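Local coordinates for glucokinase (Enterococcus faecalis, PDB 2QM1), which probably phosphorylates glucose at the expense of ATP, as a glucokinase of the ROK family that carries bound zinc and magnesium, at residues 87-90 / 91-94; 98-101 / 102-106; 118-121 / 122-125; 149-153 / 154-158; 304-307 / 308-312. All blocks are in the same frame, centred on the assembly; numbering follows the deposited sequence. Where two conformers were deposited one is given.

Contact 1: 87-90 / 91-94; sequences VGAY and NLNW
L92 reaches back to A89 through CB, CG and one branch, CD1. Its CB sits 3.3 Å from A89 O, CG stands farther from the same oxygen, and CD1 ends 4.0 Å from A89 CB. That methyl lies over one face of the W94 indole, offset toward the rim, 3.7 Å from the ring plane. The indole in turn brings CE3 to 3.7 Å from A89 CB, so the alanine meets both larger groups. L92 reaches so because its CG lies opposite the carbonyl carbon and beside the backbone N (chi1 -74°). Two backbone bonds of i to i+3 type hold the turn in 3-10 fashion: L92 N to A89 O and N93 N to Y90 O, each 2.8 Å, with the donor well above the carbonyl plane. Overlapping the first, A89 centres an inverse gamma turn, its Y90 N to G88 O bond weak. The side-chain N-H groups of N93 and W94 bond to I39 O and G43 O. In this loop between strand 85-87 and helix 100-108, L92 and W94 also pack on L13 of strand 7-13 and I46 of helix 46-60. The chemistry implies a turn set by apolar packing and 3-10 backbone bonds.

Contact 2: 98-101 / 102-106; sequences QPVK and EQIES
Q98 OE1 is gripped by two waters that tie it to Q103, one turn into the helix. The first water donates to Q98 OE1 at 2.9 Å and accepts from Q103 NE2 at 2.8 Å; the second donates to Q98 OE1 and to Q103 OE1. Both ends of the Q103 amide are thus engaged, which should fix its rotation. The amide slants past the CG corner of P99, with OE1 of Q103 3.4 Å from P99 CG. P99 holds the N-cap position, and its carbonyl O accepts Q103 N at 3.0 Å, nearly in line with the C=O bond. The pattern repeats as I104 N binds V100 O and E105 N binds K101 O, the regular bonding of a first helical turn. V100 and I104 lie side by side, pointing the same way, V100 CG1 3.9 Å from I104 CD1. The fully extended K101 lies alongside E105, but NZ stays 4.6 Å from E105 OE2, so any attraction between the charges is probably modest; that oxygen is bonded to F112 N. The apolar flank of helix 100-108 rests on strand 112-116 through F112 and L114, on strand 68-75 through M73, and on V47 of helix 46-60.

Contact 3: 118-121 / 122-125; sequences ANVA and ALGE. With MG (magnesium ion), chain K.
L123 lays its side chain over the carbonyl groups of the preceding turn: CB is 3.3 Å from V120 O and CG 3.6 Å from N119 O, while CD1 continues toward V120 CG2 in a looser apolar contact. A122 does the same on its own flank, its CB only 3.1 Å from N119 O. Beneath these side chains the backbone is a regular alpha helix, with A122, L123, G124 and E125 each donating N-H to the oxygen four residues earlier, A118, N119, V120 and A121 respectively; E125 N to A121 O, at 2.9 Å, is the most nearly linear with its carbonyl. The side chain with the clearest role is N119. With CG placed opposite its carbonyl carbon (chi1 -79°), the amide reaches away from the following turn and sets OD1 2.3 Å from the magnesium ion. Water 3 is a further ligand at 2.4 Å, and G148 O also binds the metal; N116 belongs to the same site. N119 ND2 is bonded to D115 OD1, which should hold the amide in the orientation that presents its oxygen to the metal. At the last residue of this stretch, E125 bends at chi2 (-82°), and its buried carboxylate is satisfied by backbone N-H groups: OE2 by L306, OE1 by E305 and A130. Helix 117-128 is wedged between several elements, with A118, A121, A122 and E125 against strand 137-142, V120 and L123 against helix 310-318, and N119 and L123 against L156 of strand 155-156.

Contact 4: 149-153 / 154-158; sequences GIVAA and GKLLH
The backbone of I150-A152 runs antiparallel to that of K155-L157, joined by L157 N to I150 O at 2.7 Å and by the reciprocal bonds of the hydrogen-bonded pair A152 and K155. L157 provides the main apolar contact: its CD1 rests against both I150 CG2 and A152 CB, 3.7 Å from each. Its CG stands beside the backbone N and opposite the carbonyl carbon (chi1 -47°), which directs the branch toward these two residues. A152 and K155 project to one face of the sheet, V151 and L156 to the opposite one; the latter form a non-hydrogen-bonded pair, CA atoms 4.1 Å apart. There V151 CG2 meets L156 CD2 loosely, while L156 CD2 also comes 3.5 Å from I150 O. This is a beta hairpin with a two-residue loop, a type I' turn from A152 to K155. A153 and G154 both have positive phi, and G154, at phi 82°, adopts angles at which a CB would collide with the preceding carbonyl. Past the paired residues, a water accepts I150 N at 2.9 Å and lies 2.8 Å from L157 O. Strand 155-156 forms an edge of a five-stranded mixed sheet, its partner 146-152 lying beside strand 137-142, and L156 packs on N119 and L123 of helix 117-128. K155 NZ of the second subunit bonds A153 O, the reciprocal bond is weak, and A152 packs on L157 of that subunit.

Contact 5: 304-307 / 308-312; sequences AELG and NEAGV
L306 leans on A310 across the turn that leads into helix 310-318. L306 points its CB toward the following residues, 3.9 Å from A310 N, and its branch CD1 then reaches the methyl of A310 at 4.0 Å. The leucine thus touches A310 at two points, CB and the CD1 branch. Its torsion explains the approach: CG sits opposite the carbonyl carbon and beside the backbone N (chi1 -51°), which carries CD1 toward A310. E309 takes a different course. Its CB passes 3.7 Å from L306 O, but the extended chain beyond it leads away from the leucine, and OE1 forms a salt bridge with K32 NZ. The leucine tip and the glutamate carboxylate are thus separated, one directed at apolar carbon and the other at a charged partner. The backbone supports this arrangement modestly: E309 N donates to L306 O at 3.3 Å from above the carbonyl plane, and A310 N to G307 O is a straight (172°) but weak bond. Between them G307 turns the chain at positive phi (56°), a region that favours glycine. In the fold the turn follows strand 300-303, with A304 paired by backbone bonds to I268 of strand 265-269. Helix 117-128 borders it, L306 touching K128 and A310 touching E125, while K32 links it to strand 29-36.

The five contacts follow one another along the chain. Contacts 1 and 2 lie by the first five-stranded sheet, their centres 16 Å apart, and meet where W94 CH2 packs 4.1 Å from V100 CG2. Contact 4 edges the second sheet at the dimer interface; contact 5 joins strand 300-303 of that sheet to helix 310-318. Between the sheets runs helix 117-128, carrying contact 3, whose centre is 10 Å from that of contact 4 and 8 Å from that of contact 5; it touches both. Nearest atoms of contacts 1 and 2 stay about 10 Å or more from the other three. Two sheets joined through helices 117-128 and 310-318 are consistent with actin-like ATPase architecture, with magnesium between the sheets.

Contact 1: 87-90 / 91-94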
loop_
_atom_site.group_PDB
_atom_site.type_symbol
_atom_site.label_atom_id
_atom_site.label_comp_id
_atom_site.label_asym_id
_atom_site.label_seq_id
_atom_site.Cartn_x
_atom_site.Cartn_y
_atom_site.Cartn_z
ATOM N N VAL B 87 -4.787 2.590 -20.825
ATOM C CA VAL B 87 -5.228 1.230 -21.115
ATOM C C VAL B 87 -6.382 0.818 -20.147
ATOM O O VAL B 87 -6.381 1.204 -18.992
ATOM C CB VAL B 87 -4.002 0.247 -21.086
ATOM C CG1 VAL B 87 -3.682 -0.252 -19.668
ATOM C CG2 VAL B 87 -4.159 -0.883 -22.058
ATOM N N GLY B 88 -7.376 0.082 -20.631
ATOM C CA GLY B 88 -8.353 -0.545 -19.729
ATOM C C GLY B 88 -9.598 0.271 -19.454
ATOM O O GLY B 88 -10.295 0.041 -18.451
ATOM N N ALA B 89 -9.878 1.222 -20.348
ATOM C CA ALA B 89 -11.018 2.114 -20.204
ATOM C C ALA B 89 -12.205 1.531 -20.979
ATOM O O ALA B 89 -12.770 2.178 -21.874
ATOM C CB ALA B 89 -10.658 3.527 -20.705
ATOM N N TYR B 90 -12.563 0.296 -20.638
ATOM C CA TYR B 90 -13.519 -0.462 -21.456
ATOM C C TYR B 90 -14.870 0.234 -21.538
ATOM O O TYR B 90 -15.479 0.247 -22.607
ATOM C CB TYR B 90 -13.637 -1.942 -21.013
ATOM C CG TYR B 90 -13.079 -2.977 -22.007
ATOM C CD1 TYR B 90 -11.756 -2.907 -22.486
ATOM C CD2 TYR B 90 -13.883 -4.051 -22.444
ATOM C CE1 TYR B 90 -11.239 -3.873 -23.409
ATOM C CE2 TYR B 90 -13.395 -5.034 -23.364
ATOM C CZ TYR B 90 -12.074 -4.943 -23.844
ATOM O OH TYR B 90 -11.619 -5.907 -24.735
ATOM N N ASN B 91 -15.287 0.860 -20.431
ATOM C CA ASN B 91 -16.518 1.645 -20.367
ATOM C C ASN B 91 -16.583 2.801 -21.356
ATOM O O ASN B 91 -17.653 3.345 -21.614
ATOM C CB ASN B 91 -16.768 2.168 -18.943
ATOM C CG ASN B 91 -15.588 2.975 -18.381
ATOM O OD1 ASN B 91 -14.438 2.530 -18.380
ATOM N ND2 ASN B 91 -15.890 4.164 -17.865
ATOM N N LEU B 92 -15.435 3.159 -21.914
ATOM C CA LEU B 92 -15.342 4.241 -22.877
ATOM C C LEU B 92 -15.344 3.699 -24.300
ATOM O O LEU B 92 -15.438 4.470 -25.251
ATOM C CB LEU B 92 -14.078 5.076 -22.622
ATOM C CG LEU B 92 -14.066 6.014 -21.404
ATOM C CD1 LEU B 92 -12.778 6.855 -21.334
ATOM C CD2 LEU B 92 -15.312 6.931 -21.357
ATOM N N ASN B 93 -15.255 2.372 -24.425
ATOM C CA ASN B 93 -15.064 1.690 -25.706
ATOM C C ASN B 93 -13.644 1.828 -26.249
ATOM O O ASN B 93 -13.404 1.544 -27.407
ATOM C CB ASN B 93 -16.059 2.185 -26.801
ATOM C CG ASN B 93 -17.500 1.707 -26.594
ATOM O OD1 ASN B 93 -17.740 0.622 -26.036
ATOM N ND2 ASN B 93 -18.474 2.509 -27.081
ATOM N N TRP B 94 -12.702 2.301 -25.444
ATOM C CA TRP B 94 -11.294 2.226 -25.831
ATOM C C TRP B 94 -10.830 0.794 -25.612
ATOM O O TRP B 94 -10.661 0.387 -24.489
ATOM C CB TRP B 94 -10.439 3.189 -25.011
ATOM C CG TRP B 94 -10.753 4.641 -25.266
ATOM C CD1 TRP B 94 -11.480 5.146 -26.301
ATOM C CD2 TRP B 94 -10.340 5.761 -24.482
ATOM N NE1 TRP B 94 -11.564 6.511 -26.206
ATOM C CE2 TRP B 94 -10.865 6.917 -25.101
ATOM C CE3 TRP B 94 -9.566 5.904 -23.324
ATOM C CZ2 TRP B 94 -10.638 8.201 -24.606
ATOM C CZ3 TRP B 94 -9.349 7.174 -22.824
ATOM C CH2 TRP B 94 -9.894 8.312 -23.463
#

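Contact 2: 98-101 / 102-106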
loop_
_atom_site.group_PDB
_atom_site.type_symbol
_atom_site.label_atom_id
_atom_site.label_comp_id
_atom_site.label_asym_id
_atom_site.label_seq_id
_atom_site.Cartn_x
_atom_site.Cartn_y
_atom_site.Cartn_z
ATOM N N GLN B 98 -4.641 4.167 -25.828
ATOM C CA GLN B 98 -4.876 5.500 -26.360
ATOM C C GLN B 98 -3.725 6.475 -26.029
ATOM O O GLN B 98 -3.351 6.629 -24.845
ATOM C CB GLN B 98 -6.215 6.051 -25.862
ATOM C CG GLN B 98 -7.457 5.205 -26.272
ATOM C CD GLN B 98 -7.615 5.083 -27.775
ATOM O OE1 GLN B 98 -7.850 6.079 -28.490
ATOM N NE2 GLN B 98 -7.511 3.848 -28.269
ATOM N N PRO B 99 -3.152 7.107 -27.071
ATOM C CA PRO B 99 -2.047 8.070 -26.946
ATOM C C PRO B 99 -2.600 9.455 -26.590
ATOM O O PRO B 99 -2.333 10.425 -27.296
ATOM C CB PRO B 99 -1.437 8.087 -28.358
ATOM C CG PRO B 99 -2.587 7.816 -29.259
ATOM C CD PRO B 99 -3.542 6.900 -28.485
ATOM N N VAL B 100 -3.324 9.534 -25.471
ATOM C CA VAL B 100 -4.096 10.711 -25.139
ATOM C C VAL B 100 -3.204 11.921 -24.959
ATOM O O VAL B 100 -3.517 12.992 -25.425
ATOM C CB VAL B 100 -4.899 10.500 -23.816
ATOM C CG1 VAL B 100 -5.524 11.800 -23.347
ATOM C CG2 VAL B 100 -6.017 9.437 -23.993
ATOM N N LYS B 101 -2.081 11.735 -24.283
ATOM C CA LYS B 101 -1.204 12.846 -24.017
ATOM C C LYS B 101 -0.730 13.397 -25.352
ATOM O O LYS B 101 -0.795 14.611 -25.608
ATOM C CB LYS B 101 0.004 12.402 -23.168
ATOM C CG LYS B 101 1.081 13.529 -23.059
ATOM C CD LYS B 101 2.230 13.175 -22.080
ATOM C CE LYS B 101 3.329 14.231 -22.179
ATOM N NZ LYS B 101 4.511 13.836 -21.362
ATOM N N GLU B 102 -0.251 12.489 -26.213
ATOM C CA GLU B 102 0.230 12.892 -27.518
ATOM C C GLU B 102 -0.811 13.719 -28.294
ATOM O O GLU B 102 -0.483 14.772 -28.826
ATOM C CB GLU B 102 0.599 11.656 -28.310
ATOM C CG GLU B 102 1.680 11.857 -29.326
ATOM C CD GLU B 102 2.187 10.504 -29.784
ATOM O OE1 GLU B 102 1.490 9.890 -30.640
ATOM O OE2 GLU B 102 3.244 10.041 -29.266
ATOM N N GLN B 103 -2.054 13.244 -28.339
ATOM C CA GLN B 103 -3.087 13.895 -29.136
ATOM C C GLN B 103 -3.396 15.290 -28.605
ATOM O O GLN B 103 -3.409 16.272 -29.356
ATOM C CB GLN B 103 -4.327 13.006 -29.243
ATOM C CG GLN B 103 -3.976 11.567 -29.784
ATOM C CD GLN B 103 -5.106 10.527 -29.746
ATOM O OE1 GLN B 103 -5.150 9.591 -30.596
ATOM N NE2 GLN B 103 -5.990 10.647 -28.774
ATOM N N ILE B 104 -3.565 15.400 -27.297
ATOM C CA ILE B 104 -3.974 16.674 -26.723
ATOM C C ILE B 104 -2.846 17.681 -26.721
ATOM O O ILE B 104 -3.039 18.859 -27.055
ATOM C CB ILE B 104 -4.582 16.461 -25.303
ATOM C CG1 ILE B 104 -5.819 15.592 -25.464
ATOM C CG2 ILE B 104 -4.897 17.827 -24.597
ATOM C CD1 ILE B 104 -6.598 15.400 -24.235
ATOM N N GLU B 105 -1.664 17.235 -26.329
ATOM C CA GLU B 105 -0.559 18.148 -26.257
ATOM C C GLU B 105 -0.329 18.679 -27.653
ATOM O O GLU B 105 -0.148 19.893 -27.867
ATOM C CB GLU B 105 0.700 17.451 -25.721
ATOM C CG GLU B 105 1.459 18.316 -24.765
ATOM C CD GLU B 105 2.571 17.597 -24.076
ATOM O OE1 GLU B 105 3.313 16.843 -24.748
ATOM O OE2 GLU B 105 2.706 17.812 -22.859
ATOM N N SER B 106 -0.375 17.765 -28.614
ATOM C CA SER B 106 -0.177 18.156 -30.027
ATOM C C SER B 106 -1.185 19.207 -30.523
ATOM O O SER B 106 -0.818 20.254 -31.074
ATOM C CB SER B 106 -0.220 16.939 -30.924
ATOM O OG SER B 106 0.184 17.332 -32.233
HETATM O O HOH W 1 -8.249 8.968 -28.508
HETATM O O HOH W 2 -6.441 6.909 -31.259
#

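Contact 3: 118-121 / 122-125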
loop_
_atom_site.group_PDB
_atom_site.type_symbol
_atom_site.label_atom_id
_atom_site.label_comp_id
_atom_site.label_asym_id
_atom_site.label_seq_id
_atom_site.Cartn_x
_atom_site.Cartn_y
_atom_site.Cartn_z
ATOM N N ALA B 118 -9.746 8.253 -10.083
ATOM C CA ALA B 118 -9.685 8.317 -8.604
ATOM C C ALA B 118 -8.336 8.786 -8.099
ATOM O O ALA B 118 -8.272 9.401 -7.059
ATOM C CB ALA B 118 -10.079 7.024 -7.978
ATOM N N ASN B 119 -7.253 8.553 -8.863
ATOM C CA ASN B 119 -5.933 9.033 -8.438
ATOM C C ASN B 119 -5.920 10.555 -8.294
ATOM O O ASN B 119 -5.476 11.128 -7.310
ATOM C CB ASN B 119 -4.845 8.591 -9.424
ATOM C CG ASN B 119 -4.441 7.150 -9.200
ATOM O OD1 ASN B 119 -5.086 6.430 -8.410
ATOM N ND2 ASN B 119 -3.408 6.699 -9.905
ATOM N N VAL B 120 -6.473 11.177 -9.314
ATOM C CA VAL B 120 -6.531 12.629 -9.465
ATOM C C VAL B 120 -7.508 13.218 -8.413
ATOM O O VAL B 120 -7.217 14.192 -7.751
ATOM C CB VAL B 120 -6.862 12.849 -10.968
ATOM C CG1 VAL B 120 -7.999 13.679 -11.206
ATOM C CG2 VAL B 120 -5.630 13.159 -11.780
ATOM N N ALA B 121 -8.641 12.576 -8.222
ATOM C CA ALA B 121 -9.543 12.934 -7.130
ATOM C C ALA B 121 -8.856 12.886 -5.750
ATOM O O ALA B 121 -9.002 13.793 -4.942
ATOM C CB ALA B 121 -10.810 12.053 -7.169
ATOM N N ALA B 122 -8.056 11.848 -5.531
ATOM C CA ALA B 122 -7.201 11.730 -4.380
ATOM C C ALA B 122 -6.285 12.934 -4.229
ATOM O O ALA B 122 -6.134 13.453 -3.128
ATOM C CB ALA B 122 -6.359 10.393 -4.468
ATOM N N LEU B 123 -5.651 13.370 -5.323
ATOM C CA LEU B 123 -4.774 14.525 -5.271
ATOM C C LEU B 123 -5.573 15.773 -4.896
ATOM O O LEU B 123 -5.062 16.683 -4.248
ATOM C CB LEU B 123 -4.150 14.802 -6.661
ATOM C CG LEU B 123 -3.115 13.838 -7.237
ATOM C CD1 LEU B 123 -2.718 14.161 -8.706
ATOM C CD2 LEU B 123 -1.893 13.794 -6.357
ATOM N N GLY B 124 -6.800 15.859 -5.418
ATOM C CA GLY B 124 -7.683 17.011 -5.148
ATOM C C GLY B 124 -8.040 17.057 -3.662
ATOM O O GLY B 124 -8.019 18.135 -3.024
ATOM N N GLU B 125 -8.416 15.910 -3.102
ATOM C CA GLU B 125 -8.765 15.914 -1.658
ATOM C C GLU B 125 -7.525 16.144 -0.785
ATOM O O GLU B 125 -7.553 16.881 0.181
ATOM C CB GLU B 125 -9.560 14.651 -1.251
ATOM C CG GLU B 125 -10.958 14.665 -1.861
ATOM C CD GLU B 125 -11.959 15.511 -1.060
ATOM O OE1 GLU B 125 -11.617 15.975 0.076
ATOM O OE2 GLU B 125 -13.089 15.669 -1.556
HETATM MG MG MG K . -6.867 5.076 -8.761
HETATM O O HOH W 3 -5.918 3.123 -9.748
#

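Contact 4: 149-153 / 154-158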
loop_
_atom_site.group_PDB
_atom_site.type_symbol
_atom_site.label_atom_id
_atom_site.label_comp_id
_atom_site.label_asym_id
_atom_site.label_seq_id
_atom_site.Cartn_x
_atom_site.Cartn_y
_atom_site.Cartn_z
ATOM N N GLY B 149 -7.234 6.276 -4.627
ATOM C CA GLY B 149 -5.905 6.819 -4.899
ATOM C C GLY B 149 -5.118 6.785 -3.603
ATOM O O GLY B 149 -5.677 6.987 -2.513
ATOM N N ILE B 150 -3.827 6.481 -3.751
ATOM C CA ILE B 150 -2.865 6.438 -2.642
ATOM C C ILE B 150 -1.705 7.384 -2.820
ATOM O O ILE B 150 -0.939 7.292 -3.780
ATOM C CB ILE B 150 -2.287 4.978 -2.449
ATOM C CG1 ILE B 150 -3.454 3.992 -2.177
ATOM C CG2 ILE B 150 -1.240 5.055 -1.333
ATOM C CD1 ILE B 150 -3.149 2.412 -1.947
ATOM N N VAL B 151 -1.597 8.319 -1.903
ATOM C CA VAL B 151 -0.411 9.143 -1.805
ATOM C C VAL B 151 0.389 8.605 -0.590
ATOM O O VAL B 151 -0.128 8.462 0.513
ATOM C CB VAL B 151 -0.799 10.627 -1.630
ATOM C CG1 VAL B 151 0.390 11.432 -1.300
ATOM C CG2 VAL B 151 -1.468 11.145 -2.890
ATOM N N ALA B 152 1.644 8.251 -0.818
ATOM C CA ALA B 152 2.435 7.649 0.229
ATOM C C ALA B 152 3.799 8.276 0.098
ATOM O O ALA B 152 4.323 8.374 -1.046
ATOM C CB ALA B 152 2.529 6.123 -0.015
ATOM N N ALA B 153 4.379 8.684 1.233
ATOM C CA ALA B 153 5.670 9.429 1.265
ATOM C C ALA B 153 5.706 10.596 0.278
ATOM O O ALA B 153 6.734 10.877 -0.382
ATOM C CB ALA B 153 6.947 8.465 1.091
ATOM N N GLY B 154 4.589 11.313 0.211
ATOM C CA GLY B 154 4.512 12.473 -0.661
ATOM C C GLY B 154 4.217 12.250 -2.133
ATOM O O GLY B 154 4.002 13.221 -2.874
ATOM N N LYS B 155 4.131 11.000 -2.578
ATOM C CA LYS B 155 3.850 10.756 -4.003
ATOM C C LYS B 155 2.676 9.869 -4.247
ATOM O O LYS B 155 2.481 8.859 -3.550
ATOM C CB LYS B 155 5.063 10.145 -4.739
ATOM C CG LYS B 155 6.342 10.935 -4.491
ATOM C CD LYS B 155 7.537 10.213 -4.986
ATOM C CE LYS B 155 7.943 10.678 -6.386
ATOM N NZ LYS B 155 9.089 9.813 -6.868
ATOM N N LEU B 156 1.977 10.174 -5.336
ATOM C CA LEU B 156 0.845 9.385 -5.729
ATOM C C LEU B 156 1.395 8.009 -6.174
ATOM O O LEU B 156 2.370 7.969 -6.893
ATOM C CB LEU B 156 0.184 10.065 -6.911
ATOM C CG LEU B 156 -1.323 10.117 -7.156
ATOM C CD1 LEU B 156 -1.470 10.178 -8.707
ATOM C CD2 LEU B 156 -2.209 9.006 -6.498
ATOM N N LEU B 157 0.813 6.903 -5.735
ATOM C CA LEU B 157 1.290 5.562 -6.230
ATOM C C LEU B 157 0.614 5.004 -7.519
ATOM O O LEU B 157 -0.594 5.101 -7.693
ATOM C CB LEU B 157 1.286 4.498 -5.137
ATOM C CG LEU B 157 1.914 4.922 -3.788
ATOM C CD1 LEU B 157 1.890 3.795 -2.881
ATOM C CD2 LEU B 157 3.363 5.443 -3.933
ATOM N N HIS B 158 1.424 4.402 -8.391
ATOM C CA HIS B 158 0.949 3.829 -9.639
ATOM C C HIS B 158 1.238 2.342 -9.713
ATOM O O HIS B 158 0.499 1.618 -10.303
ATOM C CB HIS B 158 1.562 4.612 -10.825
ATOM C CG HIS B 158 1.167 6.061 -10.805
ATOM N ND1 HIS B 158 1.885 7.023 -10.122
ATOM C CD2 HIS B 158 0.045 6.678 -11.244
ATOM C CE1 HIS B 158 1.259 8.187 -10.206
ATOM N NE2 HIS B 158 0.143 8.005 -10.887
HETATM O O HOH W 4 -3.032 5.282 -6.237
#

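Contact 5: 304-307 / 308-312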
loop_
_atom_site.group_PDB
_atom_site.type_symbol
_atom_site.label_atom_id
_atom_site.label_comp_id
_atom_site.label_asym_id
_atom_site.label_seq_id
_atom_site.Cartn_x
_atom_site.Cartn_y
_atom_site.Cartn_z
ATOM N N ALA B 304 -14.834 12.970 2.511
ATOM C CA ALA B 304 -14.280 13.897 1.492
ATOM C C ALA B 304 -14.904 15.270 1.728
ATOM O O ALA B 304 -16.085 15.339 2.103
ATOM C CB ALA B 304 -14.656 13.434 0.119
ATOM N N GLU B 305 -14.153 16.351 1.488
ATOM C CA GLU B 305 -14.754 17.692 1.639
ATOM C C GLU B 305 -15.170 18.391 0.327
ATOM O O GLU B 305 -15.991 19.292 0.352
ATOM C CB GLU B 305 -13.867 18.590 2.521
ATOM C CG GLU B 305 -13.671 18.036 3.965
ATOM C CD GLU B 305 -12.455 18.598 4.719
ATOM O OE1 GLU B 305 -11.840 19.572 4.235
ATOM O OE2 GLU B 305 -12.128 18.068 5.833
ATOM N N LEU B 306 -14.671 17.922 -0.811
ATOM C CA LEU B 306 -14.832 18.641 -2.079
ATOM C C LEU B 306 -15.938 18.196 -2.980
ATOM O O LEU B 306 -16.162 18.842 -4.010
ATOM C CB LEU B 306 -13.547 18.646 -2.897
ATOM C CG LEU B 306 -12.284 19.100 -2.195
ATOM C CD1 LEU B 306 -11.073 18.882 -3.065
ATOM C CD2 LEU B 306 -12.418 20.547 -1.766
ATOM N N GLY B 307 -16.616 17.104 -2.624
ATOM C CA GLY B 307 -17.671 16.543 -3.471
ATOM C C GLY B 307 -17.106 16.248 -4.840
ATOM O O GLY B 307 -15.922 15.833 -4.965
ATOM N N ASN B 308 -17.900 16.504 -5.879
ATOM C CA ASN B 308 -17.494 16.071 -7.198
ATOM C C ASN B 308 -16.485 17.001 -7.872
ATOM O O ASN B 308 -16.052 16.700 -9.001
ATOM C CB ASN B 308 -18.684 15.746 -8.100
ATOM C CG ASN B 308 -19.545 16.973 -8.449
ATOM O OD1 ASN B 308 -20.518 16.859 -9.179
ATOM N ND2 ASN B 308 -19.218 18.111 -7.906
ATOM N N GLU B 309 -16.140 18.115 -7.206
ATOM C CA GLU B 309 -15.058 19.005 -7.702
ATOM C C GLU B 309 -13.652 18.429 -7.450
ATOM O O GLU B 309 -12.695 18.899 -8.063
ATOM C CB GLU B 309 -15.159 20.447 -7.149
ATOM C CG GLU B 309 -16.254 21.283 -7.782
ATOM C CD GLU B 309 -16.193 22.771 -7.421
ATOM O OE1 GLU B 309 -16.965 23.561 -8.015
ATOM O OE2 GLU B 309 -15.401 23.151 -6.532
ATOM N N ALA B 310 -13.492 17.415 -6.590
ATOM C CA ALA B 310 -12.113 16.903 -6.349
ATOM C C ALA B 310 -11.414 16.495 -7.617
ATOM O O ALA B 310 -10.201 16.666 -7.730
ATOM C CB ALA B 310 -12.054 15.736 -5.332
ATOM N N GLY B 311 -12.155 15.939 -8.567
ATOM C CA GLY B 311 -11.546 15.457 -9.819
ATOM C C GLY B 311 -10.812 16.512 -10.626
ATOM O O GLY B 311 -9.646 16.332 -11.004
ATOM N N VAL B 312 -11.522 17.604 -10.881
ATOM C CA VAL B 312 -11.062 18.741 -11.659
ATOM C C VAL B 312 -9.919 19.516 -10.934
ATOM O O VAL B 312 -8.912 19.916 -11.549
ATOM C CB VAL B 312 -12.383 19.522 -12.073
ATOM C CG1 VAL B 312 -12.871 20.637 -11.084
ATOM C CG2 VAL B 312 -12.504 19.754 -13.483
#